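Side-chain contacts in protein osa (Shigella flexneri, PDB 4O7K), which suppresses the oncogenicity of Agrobacterium tumefaciens and acts as a plasmid fertility inhibition factor of the ParB/Srx superfamily: residues L81-G84 with S88-C91; E31-V36 with I68-G73; R101-S106 with L147-A152; P53-T58 with A108-G113. The protein carries 1 engineered substitution. All blocks are in the same frame, centred on the assembly; numbering follows the deposited sequence. Where two conformers were deposited one is given.

Contact 1: L81-G84 with S88-C91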
# COMPACT_ATOMS: atom_id res chain seq x y z
N LEU A 81 11.18 -1.99 -1.15
CA LEU A 81 12.51 -2.50 -0.83
C LEU A 81 13.56 -1.99 -1.84
O LEU A 81 14.74 -1.90 -1.51
CB LEU A 81 12.51 -4.03 -0.81
CG LEU A 81 11.87 -4.67 0.42
CD1 LEU A 81 11.63 -6.15 0.17
CD2 LEU A 81 12.73 -4.47 1.66
N ALA A 82 13.12 -1.65 -3.05
CA ALA A 82 14.04 -1.19 -4.08
C ALA A 82 14.55 0.24 -3.81
O ALA A 82 15.44 0.74 -4.51
CB ALA A 82 13.37 -1.26 -5.45
N LEU A 83 14.01 0.88 -2.78
CA LEU A 83 14.53 2.15 -2.32
C LEU A 83 15.95 1.96 -1.80
O LEU A 83 16.74 2.89 -1.80
CB LEU A 83 13.66 2.75 -1.22
CG LEU A 83 12.54 3.73 -1.56
CD1 LEU A 83 12.16 4.49 -0.29
CD2 LEU A 83 12.93 4.67 -2.68
N GLY A 84 16.25 0.76 -1.33
CA GLY A 84 17.55 0.48 -0.76
C GLY A 84 17.49 0.48 0.76
O GLY A 84 16.43 0.72 1.33
N SER A 88 16.14 7.08 4.50
CA SER A 88 15.34 7.31 5.69
C SER A 88 13.95 6.64 5.56
O SER A 88 13.28 6.38 6.56
CB SER A 88 15.17 8.80 5.96
OG SER A 88 14.18 9.35 5.10
N GLN A 89 13.52 6.40 4.32
CA GLN A 89 12.26 5.69 4.09
C GLN A 89 12.49 4.21 3.82
O GLN A 89 11.59 3.53 3.34
CB GLN A 89 11.48 6.32 2.93
CG GLN A 89 11.13 7.78 3.18
CD GLN A 89 10.03 8.32 2.26
OE1 GLN A 89 9.35 9.29 2.59
NE2 GLN A 89 9.85 7.68 1.11
N ALA A 90 13.68 3.71 4.14
CA ALA A 90 14.01 2.30 3.93
C ALA A 90 12.94 1.37 4.51
O ALA A 90 12.45 1.56 5.61
CB ALA A 90 15.35 1.97 4.55
N CYS A 91 12.58 0.36 3.74
CA CYS A 91 11.54 -0.58 4.18
C CYS A 91 12.12 -1.69 5.04
O CYS A 91 13.02 -2.42 4.59
CB CYS A 91 10.84 -1.17 2.97
SG CYS A 91 9.49 -2.25 3.40
O HOH W 1 13.63 0.09 1.30
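Cys91 N and Gly84 O are joined through one water, which accepts from Cys91 N at 2.7 Å and donates to Gly84 O at 2.9 Å. The two backbones make no direct hydrogen bond, and the water fills that role. Beside this bridge the contact is van der Waals packing. The CB of Leu81 sets out away from 88-91, yet its CD2 branch comes back to lie 4.0 Å from Cys91 CB and 3.6 Å from Cys91 O. The backbone points the CB of Cys91 at this methyl, and chi1 (-176°) swings SG anti to the backbone N. Its side chain packs on Tyr77 and Trp80. Leu83 crosses Gln89 at an angle, and its CD1 rests 3.8 Å from Gln89 CB; the same leucine reaches into Thr126, Ile128 and Ala133 of the sheet, where a branched apolar side chain fits. Ala90, small enough to approach a carbonyl, sets its CB 3.6 Å from Gly84 O. Gly84 has positive phi (101°), which glycine takes readily because it has no CB to strike the preceding carbonyl. Gly84 N bonds to Leu81 O at 3.1 Å, closing a type I beta turn that carries the chain out of helix 73-81.

Contact 2: E31-V36 with I68-G73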
# COMPACT_ATOMS: atom_id res chain seq x y z
N GLU A 31 -7.64 -11.24 -3.39
CA GLU A 31 -8.73 -10.63 -2.64
C GLU A 31 -8.66 -9.10 -2.77
O GLU A 31 -7.67 -8.48 -2.38
CB GLU A 31 -8.69 -11.05 -1.16
CG GLU A 31 -8.68 -12.55 -0.95
CD GLU A 31 -9.71 -13.00 0.07
OE1 GLU A 31 -10.15 -12.14 0.87
OE2 GLU A 31 -10.08 -14.19 0.07
N LEU A 32 -9.73 -8.53 -3.31
CA LEU A 32 -9.85 -7.10 -3.55
C LEU A 32 -10.47 -6.34 -2.38
O LEU A 32 -11.35 -6.86 -1.68
CB LEU A 32 -10.69 -6.84 -4.80
CG LEU A 32 -10.11 -6.99 -6.21
CD1 LEU A 32 -9.63 -8.39 -6.48
CD2 LEU A 32 -11.12 -6.59 -7.28
N PRO A 33 -10.04 -5.08 -2.18
CA PRO A 33 -10.80 -4.23 -1.25
C PRO A 33 -12.23 -4.06 -1.77
O PRO A 33 -12.44 -4.06 -2.98
CB PRO A 33 -10.02 -2.91 -1.24
CG PRO A 33 -9.13 -2.95 -2.44
CD PRO A 33 -8.85 -4.40 -2.72
N GLN A 34 -13.19 -3.93 -0.87
CA GLN A 34 -14.58 -3.79 -1.26
C GLN A 34 -15.09 -2.40 -0.91
O GLN A 34 -15.05 -1.99 0.25
CB GLN A 34 -15.46 -4.85 -0.58
CG GLN A 34 -15.01 -6.27 -0.84
CD GLN A 34 -15.75 -7.27 0.04
OE1 GLN A 34 -16.25 -6.91 1.11
NE2 GLN A 34 -15.82 -8.51 -0.40
N ILE A 35 -15.55 -1.66 -1.92
CA ILE A 35 -16.15 -0.37 -1.66
C ILE A 35 -17.46 -0.59 -0.91
O ILE A 35 -18.28 -1.39 -1.34
CB ILE A 35 -16.42 0.41 -2.95
CG1 ILE A 35 -15.08 0.89 -3.53
CG2 ILE A 35 -17.33 1.59 -2.66
CD1 ILE A 35 -15.22 1.60 -4.85
N VAL A 36 -17.63 0.08 0.22
CA VAL A 36 -18.82 -0.15 1.04
C VAL A 36 -19.56 1.12 1.38
O VAL A 36 -18.97 2.19 1.48
CB VAL A 36 -18.48 -0.88 2.37
CG1 VAL A 36 -18.13 -2.34 2.11
CG2 VAL A 36 -17.37 -0.16 3.12
N ILE A 68 -6.35 7.06 -7.45
CA ILE A 68 -6.23 5.85 -6.65
C ILE A 68 -5.61 4.74 -7.49
O ILE A 68 -5.98 4.52 -8.65
CB ILE A 68 -7.59 5.42 -6.10
CG1 ILE A 68 -8.00 6.37 -4.96
CG2 ILE A 68 -7.52 3.98 -5.59
CD1 ILE A 68 -9.49 6.45 -4.75
N VAL A 69 -4.65 4.04 -6.89
CA VAL A 69 -4.11 2.84 -7.48
C VAL A 69 -4.32 1.68 -6.50
O VAL A 69 -3.97 1.78 -5.32
CB VAL A 69 -2.61 2.98 -7.80
CG1 VAL A 69 -2.09 1.73 -8.52
CG2 VAL A 69 -2.36 4.24 -8.65
N TYR A 70 -4.92 0.61 -6.99
CA TYR A 70 -5.04 -0.61 -6.19
C TYR A 70 -3.78 -1.42 -6.43
O TYR A 70 -3.50 -1.82 -7.56
CB TYR A 70 -6.27 -1.42 -6.58
CG TYR A 70 -7.56 -0.67 -6.34
CD1 TYR A 70 -7.99 -0.40 -5.05
CD2 TYR A 70 -8.32 -0.21 -7.41
CE1 TYR A 70 -9.16 0.30 -4.83
CE2 TYR A 70 -9.48 0.50 -7.19
CZ TYR A 70 -9.90 0.74 -5.91
OH TYR A 70 -11.06 1.43 -5.71
N VAL A 71 -3.01 -1.66 -5.38
CA VAL A 71 -1.74 -2.31 -5.59
C VAL A 71 -1.70 -3.73 -5.06
O VAL A 71 -2.35 -4.08 -4.07
CB VAL A 71 -0.54 -1.52 -4.97
CG1 VAL A 71 -0.48 -0.10 -5.55
CG2 VAL A 71 -0.63 -1.48 -3.46
N ASN A 72 -0.97 -4.56 -5.78
CA ASN A 72 -0.57 -5.86 -5.32
C ASN A 72 0.40 -5.68 -4.16
O ASN A 72 1.51 -5.18 -4.35
CB ASN A 72 0.07 -6.63 -6.49
CG ASN A 72 0.53 -8.01 -6.11
OD1 ASN A 72 1.09 -8.23 -5.03
ND2 ASN A 72 0.32 -8.96 -7.01
N GLY A 73 -0.02 -6.06 -2.96
CA GLY A 73 0.80 -5.89 -1.77
C GLY A 73 2.24 -6.37 -1.90
O GLY A 73 3.18 -5.65 -1.54
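Pro33 leans obliquely on the ring of Tyr70, its CG 3.8 Å from Tyr70 CD1 and 4.0 Å from CE1, so the pyrrolidine corner meets one flank of the phenol. From the opposite side of the ring plane comes Ile68 CG2, 4.0 Å above the plane and shifted toward the rim. It stands two residues earlier on the same strand, and the phenol lies between the methyl and the proline. The ring gets there because CG of Tyr70 stands beside the backbone N and anti to the carbonyl carbon (chi1 -62°), which slants it back toward the Ile68 side of the strand. At the far end, Ile35 only grazes the hydroxyl, with CD1 4.3 Å from Tyr70 OH.

The contact ties 34-35, an outermost strand of the five-stranded mixed sheet, to 67-72, the middle strand of the antiparallel three-stranded sheet. Trp45 from the neighbouring strand 44-47 stands almost perpendicular to Tyr70, planes at about 85°, and its NE1 is hydrogen-bonded to Tyr70 OH. A tyrosine suits this seam: its ring is flat enough to slip between aliphatic groups, while its hydroxyl has a partner in the indole. Pro33, lacking an N-H, sits just ahead of the short strand and also touches Trp45 and Val153. Leu182 of helix 179-189 packs against Ile35, Ile68 and Tyr70 alike.

Contact 3: R101-S106 with L147-A152. With PO4 (phosphate ion), chain C; PO4 (phosphate ion), chain B.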
# COMPACT_ATOMS: atom_id res chain seq x y z
N ARG A 101 8.48 2.31 15.55
CA ARG A 101 8.01 3.04 16.73
C ARG A 101 6.56 3.52 16.60
O ARG A 101 5.87 3.67 17.61
CB ARG A 101 8.93 4.23 17.03
CG ARG A 101 8.82 5.37 16.04
CD ARG A 101 8.44 6.68 16.73
NE ARG A 101 8.52 7.82 15.81
CZ ARG A 101 7.69 8.86 15.82
NH1 ARG A 101 7.84 9.85 14.94
NH2 ARG A 101 6.69 8.91 16.69
N LYS A 102 6.11 3.74 15.38
CA LYS A 102 4.75 4.19 15.15
C LYS A 102 3.74 3.12 14.94
O LYS A 102 2.60 3.38 14.76
CB LYS A 102 4.71 5.13 13.97
CG LYS A 102 5.64 6.28 14.14
CD LYS A 102 5.73 7.11 12.88
CE LYS A 102 4.53 8.00 12.74
NZ LYS A 102 4.12 8.02 11.32
N TYR A 103 4.19 1.90 14.93
CA TYR A 103 3.34 0.77 14.56
C TYR A 103 2.20 0.50 15.57
O TYR A 103 1.08 0.19 15.16
CB TYR A 103 4.20 -0.49 14.39
CG TYR A 103 3.51 -1.66 13.70
CD1 TYR A 103 2.73 -2.56 14.43
CD2 TYR A 103 3.67 -1.89 12.34
CE1 TYR A 103 2.12 -3.65 13.81
CE2 TYR A 103 3.07 -2.97 11.72
CZ TYR A 103 2.29 -3.85 12.46
OH TYR A 103 1.69 -4.92 11.85
N PRO A 104 2.49 0.61 16.89
CA PRO A 104 1.36 0.42 17.82
C PRO A 104 0.26 1.46 17.61
O PRO A 104 -0.92 1.13 17.71
CB PRO A 104 2.01 0.57 19.20
CG PRO A 104 3.42 0.12 18.99
CD PRO A 104 3.77 0.65 17.62
N SER A 105 0.65 2.70 17.32
CA SER A 105 -0.32 3.75 17.05
C SER A 105 -1.13 3.44 15.80
O SER A 105 -2.33 3.65 15.75
CB SER A 105 0.37 5.10 16.91
OG SER A 105 -0.54 6.10 16.50
N SER A 106 -0.46 2.93 14.77
CA SER A 106 -1.17 2.54 13.56
C SER A 106 -2.13 1.37 13.82
O SER A 106 -3.30 1.39 13.40
CB SER A 106 -0.17 2.16 12.46
OG SER A 106 -0.85 1.91 11.25
N LEU A 147 1.04 -4.58 5.10
CA LEU A 147 1.99 -5.56 4.57
C LEU A 147 2.26 -6.69 5.56
O LEU A 147 2.22 -7.87 5.20
CB LEU A 147 3.28 -4.86 4.17
CG LEU A 147 3.17 -4.00 2.91
CD1 LEU A 147 4.52 -3.35 2.63
CD2 LEU A 147 2.69 -4.85 1.73
N ALA A 148 2.50 -6.32 6.81
CA ALA A 148 2.79 -7.31 7.85
C ALA A 148 1.57 -8.19 8.11
O ALA A 148 1.71 -9.35 8.51
CB ALA A 148 3.24 -6.63 9.14
N HIS A 149 0.38 -7.65 7.86
CA HIS A 149 -0.85 -8.43 8.05
C HIS A 149 -1.29 -9.14 6.77
O HIS A 149 -2.36 -9.75 6.72
CB HIS A 149 -1.99 -7.54 8.54
CG HIS A 149 -1.89 -7.20 10.00
ND1 HIS A 149 -1.18 -6.12 10.46
CD2 HIS A 149 -2.40 -7.81 11.09
CE1 HIS A 149 -1.26 -6.07 11.78
NE2 HIS A 149 -2.00 -7.09 12.18
N GLU A 150 -0.44 -9.08 5.75
CA GLU A 150 -0.68 -9.79 4.50
C GLU A 150 -1.99 -9.39 3.82
O GLU A 150 -2.70 -10.23 3.28
CB GLU A 150 -0.70 -11.31 4.74
CG GLU A 150 0.43 -11.83 5.60
CD GLU A 150 1.68 -12.11 4.80
OE1 GLU A 150 1.64 -11.90 3.56
OE2 GLU A 150 2.69 -12.55 5.40
N VAL A 151 -2.34 -8.11 3.88
CA VAL A 151 -3.46 -7.62 3.09
C VAL A 151 -3.05 -7.72 1.61
O VAL A 151 -2.04 -7.14 1.20
CB VAL A 151 -3.83 -6.18 3.46
CG1 VAL A 151 -4.97 -5.70 2.58
CG2 VAL A 151 -4.19 -6.12 4.93
N ALA A 152 -3.82 -8.48 0.84
CA ALA A 152 -3.42 -8.86 -0.52
C ALA A 152 -3.34 -7.68 -1.49
O ALA A 152 -2.38 -7.55 -2.27
CB ALA A 152 -4.39 -9.91 -1.07
P PO4 C . -3.00 -6.05 15.41
O1 PO4 C . -1.82 -5.22 14.95
O2 PO4 C . -3.00 -7.39 14.70
O3 PO4 C . -2.93 -6.30 16.90
O4 PO4 C . -4.29 -5.32 15.11
P PO4 B . 1.77 6.75 9.23
O1 PO4 B . 1.38 8.17 8.96
O2 PO4 B . 3.27 6.61 9.11
O3 PO4 B . 1.31 6.33 10.60
O4 PO4 B . 1.13 5.82 8.22
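Tyr103 and Ala148 are the nearest backbone neighbours, yet their CA atoms stand 10.5 Å apart, so the start of helix 103-112 reaches the end of helix 140-148 through a long side chain. Tyr103 spans the distance with CG anti to its own N (chi1 -167°), bringing OH to 3.6 Å from Ala148 CB and 3.2 Å from His149 CE1. Alanine's lone methyl lets the phenol come close, and the tyrosine and histidine rings meet obliquely.

His149 is held at both nitrogens. Its ND1 is hydrogen-bonded to Trp145 O, while NE2 donates to O2 of a phosphate at 2.7 Å in a nearly straight bond (165°), the oxygen lying in the ring plane. Trp145 stacks on the imidazole, and its NE1 together with His52 NE2 binds this ion. Lys102 NZ grips a second phosphate, 2.8 Å from its O2, as do Thr141 and Arg142.

Glu150 with positive phi ends the helix as the C-prime residue of a Schellman motif, Glu150 N bonding to Leu147 O and Val151 N to Leu146 O. Both phosphates, probably from the crystallisation liquor, may mark places suited to anions, consistent with a superfamily that includes nucleotide-binding proteins.

Contact 4: P53-T58 with A108-G113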
# COMPACT_ATOMS: atom_id res chain seq x y z
N PRO A 53 -9.65 -9.40 12.28
CA PRO A 53 -10.81 -8.57 11.97
C PRO A 53 -10.58 -7.70 10.73
O PRO A 53 -9.44 -7.27 10.48
CB PRO A 53 -10.96 -7.70 13.22
CG PRO A 53 -10.36 -8.52 14.32
CD PRO A 53 -9.22 -9.26 13.68
N ASP A 54 -11.64 -7.45 9.97
CA ASP A 54 -11.58 -6.57 8.81
C ASP A 54 -10.91 -5.25 9.13
O ASP A 54 -11.03 -4.74 10.25
CB ASP A 54 -12.99 -6.26 8.29
CG ASP A 54 -13.74 -7.49 7.84
OD1 ASP A 54 -13.08 -8.51 7.56
OD2 ASP A 54 -14.98 -7.41 7.73
N ALA A 55 -10.21 -4.69 8.15
CA ALA A 55 -9.72 -3.32 8.25
C ALA A 55 -10.56 -2.44 7.33
O ALA A 55 -11.18 -2.93 6.38
CB ALA A 55 -8.24 -3.23 7.88
N PHE A 56 -10.60 -1.14 7.64
CA PHE A 56 -11.30 -0.18 6.80
C PHE A 56 -10.41 1.02 6.51
O PHE A 56 -9.70 1.51 7.40
CB PHE A 56 -12.60 0.28 7.47
CG PHE A 56 -13.63 -0.80 7.58
CD1 PHE A 56 -13.59 -1.71 8.62
CD2 PHE A 56 -14.62 -0.92 6.62
CE1 PHE A 56 -14.54 -2.73 8.71
CE2 PHE A 56 -15.58 -1.94 6.71
CZ PHE A 56 -15.54 -2.84 7.75
N MET A 57 -10.43 1.49 5.27
CA MET A 57 -9.67 2.66 4.88
C MET A 57 -10.54 3.61 4.08
O MET A 57 -11.59 3.21 3.57
CB MET A 57 -8.42 2.26 4.08
CG MET A 57 -7.49 1.32 4.84
SD MET A 57 -5.91 1.10 4.01
CE MET A 57 -5.06 2.56 4.62
N THR A 58 -10.10 4.86 3.97
CA THR A 58 -10.89 5.88 3.30
C THR A 58 -10.03 6.84 2.48
O THR A 58 -8.86 7.05 2.79
CB THR A 58 -11.70 6.71 4.32
OG1 THR A 58 -12.47 7.70 3.62
CG2 THR A 58 -10.77 7.41 5.31
N ALA A 108 -3.55 0.54 16.53
CA ALA A 108 -4.67 1.05 17.32
C ALA A 108 -5.72 1.69 16.43
O ALA A 108 -6.91 1.45 16.60
CB ALA A 108 -4.18 2.05 18.35
N HIS A 109 -5.30 2.52 15.48
CA HIS A 109 -6.25 3.17 14.58
C HIS A 109 -6.94 2.12 13.72
O HIS A 109 -8.15 2.17 13.52
CB HIS A 109 -5.58 4.22 13.68
CG HIS A 109 -6.55 5.12 12.98
ND1 HIS A 109 -6.15 6.11 12.11
CD2 HIS A 109 -7.90 5.19 13.04
CE1 HIS A 109 -7.21 6.75 11.66
NE2 HIS A 109 -8.29 6.21 12.20
N PHE A 110 -6.17 1.14 13.24
CA PHE A 110 -6.75 0.07 12.42
C PHE A 110 -7.73 -0.79 13.22
O PHE A 110 -8.59 -1.48 12.65
CB PHE A 110 -5.66 -0.83 11.82
CG PHE A 110 -5.16 -0.37 10.47
CD1 PHE A 110 -5.95 -0.49 9.33
CD2 PHE A 110 -3.88 0.18 10.33
CE1 PHE A 110 -5.49 -0.08 8.08
CE2 PHE A 110 -3.42 0.60 9.09
CZ PHE A 110 -4.21 0.47 7.96
N ALA A 111 -7.60 -0.75 14.54
CA ALA A 111 -8.42 -1.60 15.40
C ALA A 111 -9.85 -1.08 15.48
O ALA A 111 -10.79 -1.86 15.73
CB ALA A 111 -7.80 -1.69 16.79
N VAL A 112 -10.04 0.22 15.27
CA VAL A 112 -11.36 0.83 15.46
C VAL A 112 -12.41 0.34 14.46
O VAL A 112 -13.51 -0.07 14.87
CB VAL A 112 -11.28 2.35 15.38
CG1 VAL A 112 -12.68 2.95 15.42
CG2 VAL A 112 -10.45 2.88 16.53
N GLY A 113 -12.09 0.39 13.17
CA GLY A 113 -13.01 -0.14 12.17
C GLY A 113 -13.73 0.92 11.36
O GLY A 113 -13.22 2.03 11.17
O HOH W 2 -8.80 -4.14 12.21
O HOH W 3 -9.77 -0.47 10.34
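Two waters, rather than any direct hydrogen bond, link the backbones here, and both donate to Phe110 O. One, at 2.7 Å from Phe110 O, also donates to Asp54 O; the other, at 2.8 Å from Phe110 O, accepts from Phe56 N. The carbonyl in the last turn of helix 103-112 is tied to Asp54 and Phe56 of 53-58, one water each.

The Phe110 ring packs on the alternate residues Ala55 and Met57. Ala55 CB lies 3.9 Å from Phe110 CD1, a small methyl that lets the ring close on the strand. Met57 crosses the ring obliquely: its chain bends at chi3 (84°) to bring CE to 4.0 Å from Phe110 CZ. Its SD stands at the edge of the Phe110 ring, 84° off the normal, in a Met-aromatic contact. Trp145 stacks on the same phenylalanine.

Phe56, on the other side of the strand, lays CD1 3.8 Å from Gly113 C. Gly113 follows the helix with positive phi, where a CB would strike the preceding carbonyl O, and its bare backbone packs on the ring. Asp54 O, Phe56 N and Phe110 O are bridged by water, while the side chains meet by apolar and sulfur-aromatic contact.

Overall arrangement
Contact 4 is the buried one and contact 2 a surface contact, while contacts 1 and 3 are partly buried. Contacts 3 and 4 use the two ends of helix 103-112, their centres about 11 Å apart, and Trp145 has a part in both. Contacts 2 and 3 touch where Gly73 N approaches Ala152 O at 2.9 Å, a probable hydrogen bond. Contact 1, at the far end of helix 73-81, lies across the chain's centre from contacts 2 and 4. Water bridges the backbones in contacts 1 and 4. Contact 2 relies on apolar packing about a tyrosine, and contact 3 alone brings in bound anions, held in part by Lys102 and His149.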